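Local coordinates for protein Tas1 (Pseudomonas aeruginosa, PDB 6OX6) that pyrophosphorylates adenosine nucleotides to make (p)ppApp, acting as a type VI secretion toxin that drains ADP and ATP from competing bacteria, at residues A[244-249]-A[292-297]; A[261-266]-A[352-357]; A[312-317]-A[362-367]; A[370-375]-A[428-433]. All coordinates share one frame; numbering follows the deposited sequence.

Contacts 2 and 3 reach one mixed sheet, while contact 4 joins two helices. Contact 1 joins the first modelled loop to helix 286-296, at the side bound by the immunity protein; no other protein chain touches contacts 2 to 4. Contact 2 docks helix 256-273 on the turn between strands 347-353 and 359-365. Contact 3 pairs strand 359-365 with strand 308-313 and touches contact 2 through Ile362. Helix 367-373 of contact 4 follows strand 359-365. Contacts 3 and 4 share an acetate, their centres about 14 Å apart. The centre of contact 1 is about 31 and 33 Å from theirs. Along the chain contact 2 crosses contacts 1 and 3, and contact 4 comes last.

Contact 1. Residues A[244-249]-A[292-297]; sequences QVPKGF and KINNDY
Asn294 reaches out from helix 286-296 to the backbone of Gln244, while Ile293 beside it meets Pro246 and Phe249. The amide nitrogen Asn294 ND2 gives a hydrogen bond of 2.9 Å to Gln244 O. The bond is fairly straight, with 161° at the hydrogen. The donor lies in the plane of the carbonyl, and the oxygen lies close to the plane of the Asn294 amide. The other arm of that amide, Asn294 OD1, lies 3.4 Å from Pro246 CG. Here the asparagine side chain and the proline ring cross at about a right angle.

Ile293 divides its two branches between two partners. Its CG2 lies 3.7 Å from Pro246 CG and also touches CB of that ring. Its CD1 comes to the edge of the Phe249 ring, in the ring plane, and lies 3.5 Å from Phe249 CD1. Phe249 CG is anti to its backbone N (chi1 174°), which carries the ring toward helix 286-296. Both rings stand at the ends of a type II turn from Pro246 to Phe249 and are turned to the same helix. The turn is closed by Phe249 N bonding to Pro246 O, with Gly248 at positive phi.

Gly248 is also the N-cap of helix 249-253, whose Tyr253 ring meets Phe249. Met290, on helix 286-296, touches Val245, Pro246 and Phe249. Pro301 and Ile304 in the following loop pack on Ile293. Farther along, Asp296 makes a salt bridge and Tyr297 OH a hydrogen bond to Arg53 of the immunity protein chain, just before the path to strand 308-313.

Contact 2. Residues A[261-266]-A[352-357]; sequences AEIDAV and MNTKAG
Glu262 on helix 256-273 grips the turn at Lys355. This turn belongs to the beta hairpin of strands 347-353 and 359-365, in the mixed sheet of the alpha/beta fold. The tight part is the carboxylate. Lys355 N points at Glu262 OE2 over 2.9 Å, nearly straight at 169°, on its syn side. The same N-H makes a weak, bent second bond to Glu262 OE1. With CG anti to its backbone N (chi1 -168°) and the chain extended beyond, Glu262 spans the gap. Its OE1 presses to 3.2 Å from Thr354 CB. Next to this, Ile263 CG2 packs 3.6 Å from Thr354 CG2. Thr354 OG1 is used within the hairpin, bonded to Ile358 O. A hydrogen bond from Gly357 N to Thr354 O closes the type I turn between these residues.

The packing is looser at both flanks. On the sheet side, selenomethionine Met352 meets Ile263 only distantly, CB to CG2 at 4.2 Å. On the solvent side, the exposed Lys355 chain bends at chi3 and chi4 and brings NZ over one face of the Glu262 carboxylate. The salt bridge is long, with Lys355 NZ 3.6 Å from Glu262 OE2.

Contact 3. Residues A[312-317]-A[362-367]; sequences IIVEGD and IQVNSP. With ACT (acetate ion), chain I.
Ile312 and Val364 sit side by side in neighbouring parallel strands, 308-313 and 359-365, near the middle of the mixed five-stranded sheet. The hydrogen bonds follow the parallel pattern. Ile312 N bonds to Gln363 O, Asn365 N to Ile312 O, and Val314 N, just past the strand, to Asn365 O. The second of these is 3.1 Å long. Two of these carbonyls also receive CA-H contacts: Ile312 O from Val364 CA, and Asn365 O from Ile313 CA.

On the face with Ile312, its CD1 meets Ile362 CG2 at 3.6 Å. Val364 CG1 lies 4.1 Å from Ile312 CB and 4.0 Å from Val314 CG2. On the face with Ile313 and Asn365, Ile313 CG2 touches Pro367 CG at 3.9 Å.

The next shell holds these groups in place. Helix 256-273 packs on Ile312 and Ile362, and helix 319-328 on Val314, Ile362 and Val364. Ile370 of helix 367-373 covers Ile313 and Asn365 on the other face. Asn365 ND2 gives a hydrogen bond to Ser346 O, and Asn365 OD1 accepts one from Ser366 N. Ser366 then caps helix 367-373 through a weak bond to Met369 N. An acetate, probably from the crystallisation liquor, lies beside this face: Gln363 NE2 bonds it weakly, and its methyl carbon CH3 is 3.9 Å from Asn365 ND2.

Contact 4. Residues A[370-375]-A[428-433]; sequences IYAKES and AYYDAV. With ACT (acetate ion), chain I.
Ala372 and Tyr430 bring the backbones of helices 367-373 and 419-435 closest, with 7.0 Å between their CA atoms. The single methyl of Ala372 points at the other helix and is met by three side chains. Val433 CG2 is 3.7 Å from Ala372 CB, and Tyr430 CE1 is 3.8 Å from it, with the methyl at the ring edge and near the ring plane. Tyr429 CE2 comes at a similar range.

The two tyrosines then run past the methyl to the backbone and to Lys373. Tyr429 has CG anti to its backbone N (chi1 174°), which carries the ring toward helix 367-373. Tyr429 OH lies 3.0 Å from Ala372 O, but Pro398 O is also within reach of its one proton; Gln401 N is a further partner. Tyr430 OH reaches the side of Lys373, 3.2 Å from CB, and also touches CG. Tyr345 meets the Tyr430 ring and also touches Lys373.

Beyond CB the lysine is fully extended and leads away from helix 419-435. Its NZ bonds an acetate oxygen, O, at 2.7 Å. Glu374 OE2 lies 2.9 Å from the acetate OXT. The acetate probably came from the crystallisation liquor. The arrangement is helix-helix packing through a small alanine, joining the C-terminal helix to the helix that follows strand 359-365 of the alpha/beta fold.

Contact 1. Residues A[244-249]-A[292-297]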
loop_
_atom_site.group_PDB
_atom_site.type_symbol
_atom_site.label_atom_id
_atom_site.label_comp_id
_atom_site.label_asym_id
_atom_site.label_seq_id
_atom_site.Cartn_x
_atom_site.Cartn_y
_atom_site.Cartn_z
ATOM N N GLN A 244 15.894 16.621 7.544
ATOM C CA GLN A 244 15.463 17.767 6.747
ATOM C C GLN A 244 13.977 17.967 6.448
ATOM O O GLN A 244 13.348 17.146 5.780
ATOM C CB GLN A 244 16.247 17.803 5.430
ATOM C CG GLN A 244 17.756 17.734 5.604
ATOM C CD GLN A 244 18.377 19.097 5.836
ATOM O OE1 GLN A 244 17.813 20.123 5.458
ATOM N NE2 GLN A 244 19.548 19.113 6.463
ATOM N N VAL A 245 13.428 19.071 6.952
ATOM C CA VAL A 245 12.039 19.440 6.647
ATOM C C VAL A 245 11.889 19.559 5.133
ATOM O O VAL A 245 12.765 20.153 4.478
ATOM C CB VAL A 245 11.674 20.759 7.346
ATOM C CG1 VAL A 245 10.223 21.111 7.118
ATOM C CG2 VAL A 245 11.980 20.692 8.850
ATOM N N PRO A 246 10.863 18.981 4.518
ATOM C CA PRO A 246 10.719 19.120 3.065
ATOM C C PRO A 246 10.143 20.482 2.713
ATOM O O PRO A 246 9.412 21.097 3.488
ATOM C CB PRO A 246 9.759 17.985 2.678
ATOM C CG PRO A 246 9.735 17.050 3.874
ATOM C CD PRO A 246 9.942 17.962 5.059
ATOM N N LYS A 247 10.508 20.958 1.525
ATOM C CA LYS A 247 10.023 22.252 1.066
ATOM C C LYS A 247 8.509 22.213 0.909
ATOM O O LYS A 247 7.960 21.291 0.301
ATOM C CB LYS A 247 10.682 22.632 -0.259
ATOM C CG LYS A 247 12.186 22.862 -0.174
ATOM C CD LYS A 247 12.555 24.357 -0.233
ATOM C CE LYS A 247 11.699 25.160 -1.230
ATOM N NZ LYS A 247 12.259 26.539 -1.490
ATOM N N GLY A 248 7.833 23.211 1.458
ATOM C CA GLY A 248 6.389 23.229 1.410
ATOM C C GLY A 248 5.716 22.246 2.337
ATOM O O GLY A 248 4.495 22.074 2.250
ATOM N N PHE A 249 6.466 21.633 3.257
ATOM C CA PHE A 249 5.904 20.577 4.093
ATOM C C PHE A 249 4.736 21.072 4.924
ATOM O O PHE A 249 3.672 20.443 4.950
ATOM C CB PHE A 249 6.962 19.989 5.018
ATOM C CG PHE A 249 6.399 18.998 5.991
ATOM C CD1 PHE A 249 6.243 17.673 5.622
ATOM C CD2 PHE A 249 6.004 19.387 7.262
ATOM C CE1 PHE A 249 5.707 16.754 6.498
ATOM C CE2 PHE A 249 5.472 18.463 8.150
ATOM C CZ PHE A 249 5.328 17.142 7.764
ATOM N N LYS A 292 8.857 9.805 5.486
ATOM C CA LYS A 292 8.221 9.135 4.346
ATOM C C LYS A 292 8.260 10.009 3.093
ATOM O O LYS A 292 8.518 9.513 1.984
ATOM C CB LYS A 292 6.786 8.759 4.705
ATOM C CG LYS A 292 6.047 8.007 3.622
ATOM C CD LYS A 292 4.751 7.436 4.164
ATOM C CE LYS A 292 4.137 6.421 3.208
ATOM N NZ LYS A 292 2.937 5.792 3.825
ATOM N N ILE A 293 8.020 11.313 3.240
ATOM C CA ILE A 293 8.159 12.224 2.100
ATOM C C ILE A 293 9.578 12.196 1.557
ATOM O O ILE A 293 9.790 12.161 0.337
ATOM C CB ILE A 293 7.765 13.653 2.502
ATOM C CG1 ILE A 293 6.246 13.734 2.643
ATOM C CG2 ILE A 293 8.340 14.672 1.475
ATOM C CD1 ILE A 293 5.771 14.936 3.511
ATOM N N ASN A 294 10.572 12.260 2.452
ATOM C CA ASN A 294 11.962 12.288 2.011
ATOM C C ASN A 294 12.403 10.964 1.387
ATOM O O ASN A 294 13.170 10.969 0.414
ATOM C CB ASN A 294 12.881 12.647 3.183
ATOM C CG ASN A 294 12.694 14.091 3.659
ATOM O OD1 ASN A 294 12.268 14.956 2.900
ATOM N ND2 ASN A 294 13.026 14.345 4.928
ATOM N N ASN A 295 11.961 9.821 1.938
ATOM C CA ASN A 295 12.428 8.518 1.472
ATOM C C ASN A 295 11.622 7.979 0.295
ATOM O O ASN A 295 12.197 7.602 -0.730
ATOM C CB ASN A 295 12.385 7.490 2.600
ATOM C CG ASN A 295 13.457 7.728 3.627
ATOM O OD1 ASN A 295 14.593 8.085 3.291
ATOM N ND2 ASN A 295 13.099 7.569 4.892
ATOM N N ASP A 296 10.301 7.876 0.448
ATOM C CA ASP A 296 9.492 7.378 -0.655
ATOM C C ASP A 296 9.400 8.376 -1.794
ATOM O O ASP A 296 9.426 7.985 -2.971
ATOM C CB ASP A 296 8.085 7.025 -0.179
ATOM C CG ASP A 296 8.065 5.790 0.715
ATOM O OD1 ASP A 296 9.089 5.043 0.775
ATOM O OD2 ASP A 296 6.998 5.555 1.333
ATOM N N TYR A 297 9.264 9.662 -1.467
ATOM C CA TYR A 297 8.867 10.643 -2.458
ATOM C C TYR A 297 9.950 11.664 -2.749
ATOM O O TYR A 297 9.656 12.691 -3.377
ATOM C CB TYR A 297 7.582 11.324 -2.009
ATOM C CG TYR A 297 6.465 10.338 -1.866
ATOM C CD1 TYR A 297 5.953 9.667 -2.985
ATOM C CD2 TYR A 297 5.931 10.053 -0.624
ATOM C CE1 TYR A 297 4.915 8.736 -2.857
ATOM C CE2 TYR A 297 4.906 9.125 -0.477
ATOM C CZ TYR A 297 4.398 8.466 -1.591
ATOM O OH TYR A 297 3.361 7.546 -1.420
#

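Contact 2. Residues A[261-266]-A[352-357]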
loop_
_atom_site.group_PDB
_atom_site.type_symbol
_atom_site.label_atom_id
_atom_site.label_comp_id
_atom_site.label_asym_id
_atom_site.label_seq_id
_atom_site.Cartn_x
_atom_site.Cartn_y
_atom_site.Cartn_z
ATOM N N ALA A 261 -11.327 14.851 8.046
ATOM C CA ALA A 261 -12.766 15.007 8.199
ATOM C C ALA A 261 -13.488 14.588 6.933
ATOM O O ALA A 261 -14.503 13.885 6.985
ATOM C CB ALA A 261 -13.110 16.461 8.554
ATOM N N GLU A 262 -12.958 14.985 5.778
ATOM C CA GLU A 262 -13.605 14.645 4.520
ATOM C C GLU A 262 -13.601 13.137 4.271
ATOM O O GLU A 262 -14.649 12.547 3.982
ATOM C CB GLU A 262 -12.919 15.396 3.384
ATOM C CG GLU A 262 -13.668 15.352 2.083
ATOM C CD GLU A 262 -13.139 16.373 1.092
ATOM O OE1 GLU A 262 -12.462 17.341 1.524
ATOM O OE2 GLU A 262 -13.387 16.190 -0.116
ATOM N N ILE A 263 -12.435 12.484 4.369
ATOM C CA ILE A 263 -12.444 11.052 4.078
ATOM C C ILE A 263 -13.176 10.281 5.176
ATOM O O ILE A 263 -13.810 9.249 4.901
ATOM C CB ILE A 263 -11.023 10.490 3.838
ATOM C CG1 ILE A 263 -10.089 10.716 5.041
ATOM C CG2 ILE A 263 -10.421 11.044 2.516
ATOM C CD1 ILE A 263 -8.762 9.929 4.895
ATOM N N ASP A 264 -13.123 10.764 6.428
ATOM C CA ASP A 264 -13.869 10.100 7.500
ATOM C C ASP A 264 -15.377 10.216 7.302
ATOM O O ASP A 264 -16.117 9.280 7.627
ATOM C CB ASP A 264 -13.482 10.664 8.865
ATOM C CG ASP A 264 -12.158 10.111 9.385
ATOM O OD1 ASP A 264 -11.535 9.249 8.710
ATOM O OD2 ASP A 264 -11.748 10.541 10.495
ATOM N N ALA A 265 -15.855 11.339 6.761
ATOM C CA ALA A 265 -17.284 11.466 6.501
ATOM C C ALA A 265 -17.741 10.465 5.441
ATOM O O ALA A 265 -18.729 9.746 5.635
ATOM C CB ALA A 265 -17.623 12.905 6.095
ATOM N N VAL A 266 -17.013 10.373 4.319
ATOM C CA VAL A 266 -17.418 9.428 3.278
ATOM C C VAL A 266 -17.216 7.988 3.747
ATOM O O VAL A 266 -18.030 7.103 3.450
ATOM C CB VAL A 266 -16.675 9.724 1.961
ATOM C CG1 VAL A 266 -15.211 9.903 2.218
ATOM C CG2 VAL A 266 -16.867 8.593 0.954
HETATM N N MSE A 352 -8.053 9.326 -2.310
HETATM C CA MSE A 352 -9.035 10.330 -2.652
HETATM C C MSE A 352 -8.459 11.709 -2.597
HETATM O O MSE A 352 -7.833 12.072 -1.587
HETATM C CB MSE A 352 -10.158 10.309 -1.628
HETATM C CG MSE A 352 -11.109 9.146 -1.842
HETATM SE SE MSE A 352 -12.937 9.841 -2.045
HETATM C CE MSE A 352 -12.509 11.226 -3.374
ATOM N N ASN A 353 -8.627 12.482 -3.663
ATOM C CA ASN A 353 -8.182 13.873 -3.649
ATOM C C ASN A 353 -9.282 14.711 -3.003
ATOM O O ASN A 353 -10.341 14.926 -3.600
ATOM C CB ASN A 353 -7.861 14.366 -5.056
ATOM C CG ASN A 353 -6.552 13.802 -5.596
ATOM O OD1 ASN A 353 -5.699 13.362 -4.827
ATOM N ND2 ASN A 353 -6.378 13.834 -6.923
ATOM N N THR A 354 -9.048 15.174 -1.782
ATOM C CA THR A 354 -10.099 15.837 -1.028
ATOM C C THR A 354 -10.144 17.321 -1.343
ATOM O O THR A 354 -9.171 17.912 -1.815
ATOM C CB THR A 354 -9.878 15.686 0.465
ATOM O OG1 THR A 354 -8.609 16.261 0.796
ATOM C CG2 THR A 354 -9.854 14.213 0.840
ATOM N N LYS A 355 -11.283 17.931 -1.001
ATOM C CA LYS A 355 -11.497 19.359 -1.213
ATOM C C LYS A 355 -10.414 20.213 -0.575
ATOM O O LYS A 355 -10.161 21.329 -1.048
ATOM C CB LYS A 355 -12.869 19.758 -0.671
ATOM C CG LYS A 355 -14.007 19.277 -1.549
ATOM C CD LYS A 355 -15.325 19.970 -1.219
ATOM C CE LYS A 355 -16.384 18.976 -0.738
ATOM N NZ LYS A 355 -16.111 18.488 0.660
ATOM N N ALA A 356 -9.751 19.715 0.469
ATOM C CA ALA A 356 -8.690 20.481 1.109
ATOM C C ALA A 356 -7.406 20.529 0.290
ATOM O O ALA A 356 -6.467 21.231 0.690
ATOM C CB ALA A 356 -8.389 19.908 2.491
ATOM N N GLY A 357 -7.332 19.794 -0.823
ATOM C CA GLY A 357 -6.193 19.865 -1.712
ATOM C C GLY A 357 -5.092 18.867 -1.444
ATOM O O GLY A 357 -3.974 19.051 -1.949
#

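Contact 3. Residues A[312-317]-A[362-367]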
loop_
_atom_site.group_PDB
_atom_site.type_symbol
_atom_site.label_atom_id
_atom_site.label_comp_id
_atom_site.label_asym_id
_atom_site.label_seq_id
_atom_site.Cartn_x
_atom_site.Cartn_y
_atom_site.Cartn_z
ATOM N N ILE A 312 -12.107 0.858 6.138
ATOM C CA ILE A 312 -13.486 0.405 6.172
ATOM C C ILE A 312 -13.490 -1.113 6.292
ATOM O O ILE A 312 -12.892 -1.822 5.472
ATOM C CB ILE A 312 -14.261 0.873 4.938
ATOM C CG1 ILE A 312 -14.258 2.404 4.864
ATOM C CG2 ILE A 312 -15.656 0.314 4.965
ATOM C CD1 ILE A 312 -14.889 2.969 3.592
ATOM N N ILE A 313 -14.133 -1.619 7.331
ATOM C CA ILE A 313 -14.210 -3.058 7.564
ATOM C C ILE A 313 -15.639 -3.469 7.277
ATOM O O ILE A 313 -16.570 -2.982 7.929
ATOM C CB ILE A 313 -13.792 -3.437 8.997
ATOM C CG1 ILE A 313 -12.350 -2.998 9.274
ATOM C CG2 ILE A 313 -13.959 -4.939 9.260
ATOM C CD1 ILE A 313 -12.265 -1.678 10.022
ATOM N N VAL A 314 -15.822 -4.334 6.278
ATOM C CA VAL A 314 -17.137 -4.858 5.930
ATOM C C VAL A 314 -16.976 -6.344 5.664
ATOM O O VAL A 314 -15.865 -6.847 5.505
ATOM C CB VAL A 314 -17.756 -4.137 4.711
ATOM C CG1 VAL A 314 -18.214 -2.717 5.091
ATOM C CG2 VAL A 314 -16.756 -4.073 3.554
ATOM N N GLU A 315 -18.099 -7.052 5.616
ATOM C CA GLU A 315 -18.041 -8.478 5.329
ATOM C C GLU A 315 -17.495 -8.717 3.924
ATOM O O GLU A 315 -17.492 -7.824 3.068
ATOM C CB GLU A 315 -19.417 -9.110 5.496
ATOM C CG GLU A 315 -19.913 -9.006 6.916
ATOM C CD GLU A 315 -19.041 -9.799 7.903
ATOM O OE1 GLU A 315 -18.376 -10.785 7.490
ATOM O OE2 GLU A 315 -19.018 -9.427 9.097
ATOM N N GLY A 316 -17.032 -9.951 3.695
ATOM C CA GLY A 316 -16.193 -10.226 2.536
ATOM C C GLY A 316 -16.852 -9.856 1.222
ATOM O O GLY A 316 -16.254 -9.190 0.371
ATOM N N ASP A 317 -18.099 -10.270 1.037
ATOM C CA ASP A 317 -18.736 -10.046 -0.249
ATOM C C ASP A 317 -19.184 -8.598 -0.454
ATOM O O ASP A 317 -19.616 -8.255 -1.559
ATOM C CB ASP A 317 -19.901 -11.023 -0.396
ATOM C CG ASP A 317 -20.820 -11.024 0.817
ATOM O OD1 ASP A 317 -20.645 -10.160 1.707
ATOM O OD2 ASP A 317 -21.718 -11.899 0.882
ATOM N N ILE A 362 -8.231 5.593 1.843
ATOM C CA ILE A 362 -9.275 4.760 2.440
ATOM C C ILE A 362 -9.047 3.305 2.037
ATOM O O ILE A 362 -9.177 2.952 0.857
ATOM C CB ILE A 362 -10.682 5.203 2.037
ATOM C CG1 ILE A 362 -10.951 6.632 2.487
ATOM C CG2 ILE A 362 -11.671 4.280 2.692
ATOM C CD1 ILE A 362 -12.273 7.194 1.952
ATOM N N GLN A 363 -8.762 2.455 3.013
ATOM C CA GLN A 363 -8.584 1.031 2.761
ATOM C C GLN A 363 -9.855 0.282 3.119
ATOM O O GLN A 363 -10.608 0.700 3.998
ATOM C CB GLN A 363 -7.440 0.463 3.587
ATOM C CG GLN A 363 -6.096 1.012 3.234
ATOM C CD GLN A 363 -5.031 0.340 4.041
ATOM O OE1 GLN A 363 -4.790 0.693 5.191
ATOM N NE2 GLN A 363 -4.434 -0.675 3.476
ATOM N N VAL A 364 -10.069 -0.848 2.460
ATOM C CA VAL A 364 -11.241 -1.674 2.704
ATOM C C VAL A 364 -10.801 -3.123 2.743
ATOM O O VAL A 364 -10.002 -3.563 1.907
ATOM C CB VAL A 364 -12.334 -1.497 1.624
ATOM C CG1 VAL A 364 -13.627 -2.036 2.148
ATOM C CG2 VAL A 364 -12.492 -0.019 1.194
ATOM N N ASN A 365 -11.348 -3.875 3.690
ATOM C CA ASN A 365 -11.051 -5.302 3.769
ATOM C C ASN A 365 -12.084 -5.953 4.666
ATOM O O ASN A 365 -12.869 -5.274 5.332
ATOM C CB ASN A 365 -9.645 -5.573 4.314
ATOM C CG ASN A 365 -8.940 -6.689 3.553
ATOM O OD1 ASN A 365 -9.584 -7.633 3.092
ATOM N ND2 ASN A 365 -7.627 -6.568 3.386
ATOM N N SER A 366 -12.066 -7.285 4.677
ATOM C CA SER A 366 -12.929 -8.079 5.526
ATOM C C SER A 366 -12.294 -8.302 6.897
ATOM O O SER A 366 -11.082 -8.119 7.080
ATOM C CB SER A 366 -13.210 -9.424 4.867
ATOM O OG SER A 366 -11.998 -10.110 4.619
ATOM N N PRO A 367 -13.097 -8.692 7.892
ATOM C CA PRO A 367 -12.501 -9.044 9.190
ATOM C C PRO A 367 -11.536 -10.218 9.097
ATOM O O PRO A 367 -10.520 -10.233 9.808
ATOM C CB PRO A 367 -13.721 -9.379 10.069
ATOM C CG PRO A 367 -14.900 -8.738 9.378
ATOM C CD PRO A 367 -14.570 -8.788 7.913
HETATM C C ACT I . -5.128 -3.326 6.256
HETATM O O ACT I . -3.989 -3.092 5.753
HETATM O OXT ACT I . -5.429 -3.523 7.470
HETATM C CH3 ACT I . -6.323 -3.369 5.217
#

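Contact 4. Residues A[370-375]-A[428-433]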
loop_
_atom_site.group_PDB
_atom_site.type_symbol
_atom_site.label_atom_id
_atom_site.label_comp_id
_atom_site.label_asym_id
_atom_site.label_seq_id
_atom_site.Cartn_x
_atom_site.Cartn_y
_atom_site.Cartn_z
ATOM N N ILE A 370 -8.091 -8.993 7.867
ATOM C CA ILE A 370 -7.419 -8.149 8.855
ATOM C C ILE A 370 -6.905 -8.991 10.015
ATOM O O ILE A 370 -5.781 -8.801 10.494
ATOM C CB ILE A 370 -8.364 -7.042 9.337
ATOM C CG1 ILE A 370 -8.466 -5.966 8.241
ATOM C CG2 ILE A 370 -7.831 -6.456 10.692
ATOM C CD1 ILE A 370 -9.700 -5.111 8.320
ATOM N N TYR A 371 -7.724 -9.925 10.492
ATOM C CA TYR A 371 -7.261 -10.906 11.460
ATOM C C TYR A 371 -5.979 -11.571 10.983
ATOM O O TYR A 371 -5.006 -11.707 11.734
ATOM C CB TYR A 371 -8.352 -11.958 11.677
ATOM C CG TYR A 371 -7.972 -13.028 12.646
ATOM C CD1 TYR A 371 -7.673 -14.317 12.218
ATOM C CD2 TYR A 371 -7.910 -12.756 14.001
ATOM C CE1 TYR A 371 -7.324 -15.310 13.130
ATOM C CE2 TYR A 371 -7.557 -13.720 14.913
ATOM C CZ TYR A 371 -7.264 -14.993 14.468
ATOM O OH TYR A 371 -6.917 -15.941 15.396
ATOM N N ALA A 372 -5.964 -11.968 9.717
ATOM C CA ALA A 372 -4.831 -12.707 9.186
ATOM C C ALA A 372 -3.587 -11.841 9.123
ATOM O O ALA A 372 -2.490 -12.292 9.483
ATOM C CB ALA A 372 -5.178 -13.245 7.802
ATOM N N LYS A 373 -3.737 -10.597 8.683
ATOM C CA LYS A 373 -2.577 -9.778 8.397
ATOM C C LYS A 373 -2.006 -9.101 9.640
ATOM O O LYS A 373 -0.786 -9.098 9.830
ATOM C CB LYS A 373 -2.935 -8.719 7.358
ATOM C CG LYS A 373 -1.838 -7.683 7.174
ATOM C CD LYS A 373 -2.306 -6.591 6.209
ATOM C CE LYS A 373 -1.318 -5.442 6.172
ATOM N NZ LYS A 373 -1.742 -4.393 5.222
ATOM N N GLU A 374 -2.853 -8.502 10.476
ATOM C CA GLU A 374 -2.384 -7.637 11.550
ATOM C C GLU A 374 -2.159 -8.413 12.855
ATOM O O GLU A 374 -2.795 -9.433 13.131
ATOM C CB GLU A 374 -3.382 -6.515 11.811
ATOM C CG GLU A 374 -3.836 -5.756 10.589
ATOM C CD GLU A 374 -2.793 -4.756 10.087
ATOM O OE1 GLU A 374 -1.627 -4.789 10.555
ATOM O OE2 GLU A 374 -3.154 -3.929 9.221
ATOM N N SER A 375 -1.259 -7.889 13.679
ATOM C CA SER A 375 -1.110 -8.411 15.032
ATOM C C SER A 375 -2.443 -8.356 15.762
ATOM O O SER A 375 -3.350 -7.597 15.404
ATOM C CB SER A 375 -0.067 -7.601 15.809
ATOM O OG SER A 375 -0.566 -6.290 16.100
ATOM N N ALA A 428 0.480 -19.195 0.835
ATOM C CA ALA A 428 -0.170 -20.362 1.424
ATOM C C ALA A 428 -0.948 -19.970 2.679
ATOM O O ALA A 428 -2.038 -20.493 2.939
ATOM C CB ALA A 428 0.874 -21.434 1.729
ATOM N N TYR A 429 -0.419 -19.016 3.451
ATOM C CA TYR A 429 -1.102 -18.601 4.672
ATOM C C TYR A 429 -2.411 -17.908 4.341
ATOM O O TYR A 429 -3.478 -18.300 4.832
ATOM C CB TYR A 429 -0.185 -17.681 5.489
ATOM C CG TYR A 429 -0.824 -17.066 6.723
ATOM C CD1 TYR A 429 -1.034 -17.819 7.891
ATOM C CD2 TYR A 429 -1.163 -15.716 6.739
ATOM C CE1 TYR A 429 -1.602 -17.226 9.029
ATOM C CE2 TYR A 429 -1.736 -15.131 7.853
ATOM C CZ TYR A 429 -1.959 -15.881 8.981
ATOM O OH TYR A 429 -2.517 -15.235 10.065
ATOM N N TYR A 430 -2.350 -16.868 3.516
ATOM C CA TYR A 430 -3.563 -16.134 3.174
ATOM C C TYR A 430 -4.560 -16.998 2.428
ATOM O O TYR A 430 -5.765 -16.758 2.533
ATOM C CB TYR A 430 -3.221 -14.931 2.318
ATOM C CG TYR A 430 -2.693 -13.760 3.110
ATOM C CD1 TYR A 430 -3.345 -13.315 4.270
ATOM C CD2 TYR A 430 -1.552 -13.084 2.698
ATOM C CE1 TYR A 430 -2.859 -12.203 4.993
ATOM C CE2 TYR A 430 -1.081 -11.960 3.398
ATOM C CZ TYR A 430 -1.739 -11.541 4.537
ATOM O OH TYR A 430 -1.236 -10.427 5.203
ATOM N N ASP A 431 -4.079 -17.971 1.641
ATOM C CA ASP A 431 -4.990 -18.895 0.960
ATOM C C ASP A 431 -5.750 -19.761 1.950
ATOM O O ASP A 431 -6.943 -20.030 1.757
ATOM C CB ASP A 431 -4.224 -19.789 -0.010
ATOM C CG ASP A 431 -3.942 -19.102 -1.328
ATOM O OD1 ASP A 431 -4.475 -17.988 -1.551
ATOM O OD2 ASP A 431 -3.186 -19.682 -2.140
ATOM N N ALA A 432 -5.071 -20.251 2.993
ATOM C CA ALA A 432 -5.786 -21.037 3.992
ATOM C C ALA A 432 -6.866 -20.197 4.667
ATOM O O ALA A 432 -7.969 -20.685 4.923
ATOM C CB ALA A 432 -4.817 -21.610 5.028
ATOM N N VAL A 433 -6.588 -18.917 4.925
ATOM C CA VAL A 433 -7.607 -18.061 5.529
ATOM C C VAL A 433 -8.846 -17.990 4.639
ATOM O O VAL A 433 -9.980 -18.111 5.115
ATOM C CB VAL A 433 -7.045 -16.653 5.795
ATOM C CG1 VAL A 433 -8.126 -15.837 6.416
ATOM C CG2 VAL A 433 -5.794 -16.708 6.710
HETATM C C ACT I . -5.128 -3.326 6.256
HETATM O O ACT I . -3.989 -3.092 5.753
HETATM O OXT ACT I . -5.429 -3.523 7.470
HETATM C CH3 ACT I . -6.323 -3.369 5.217
#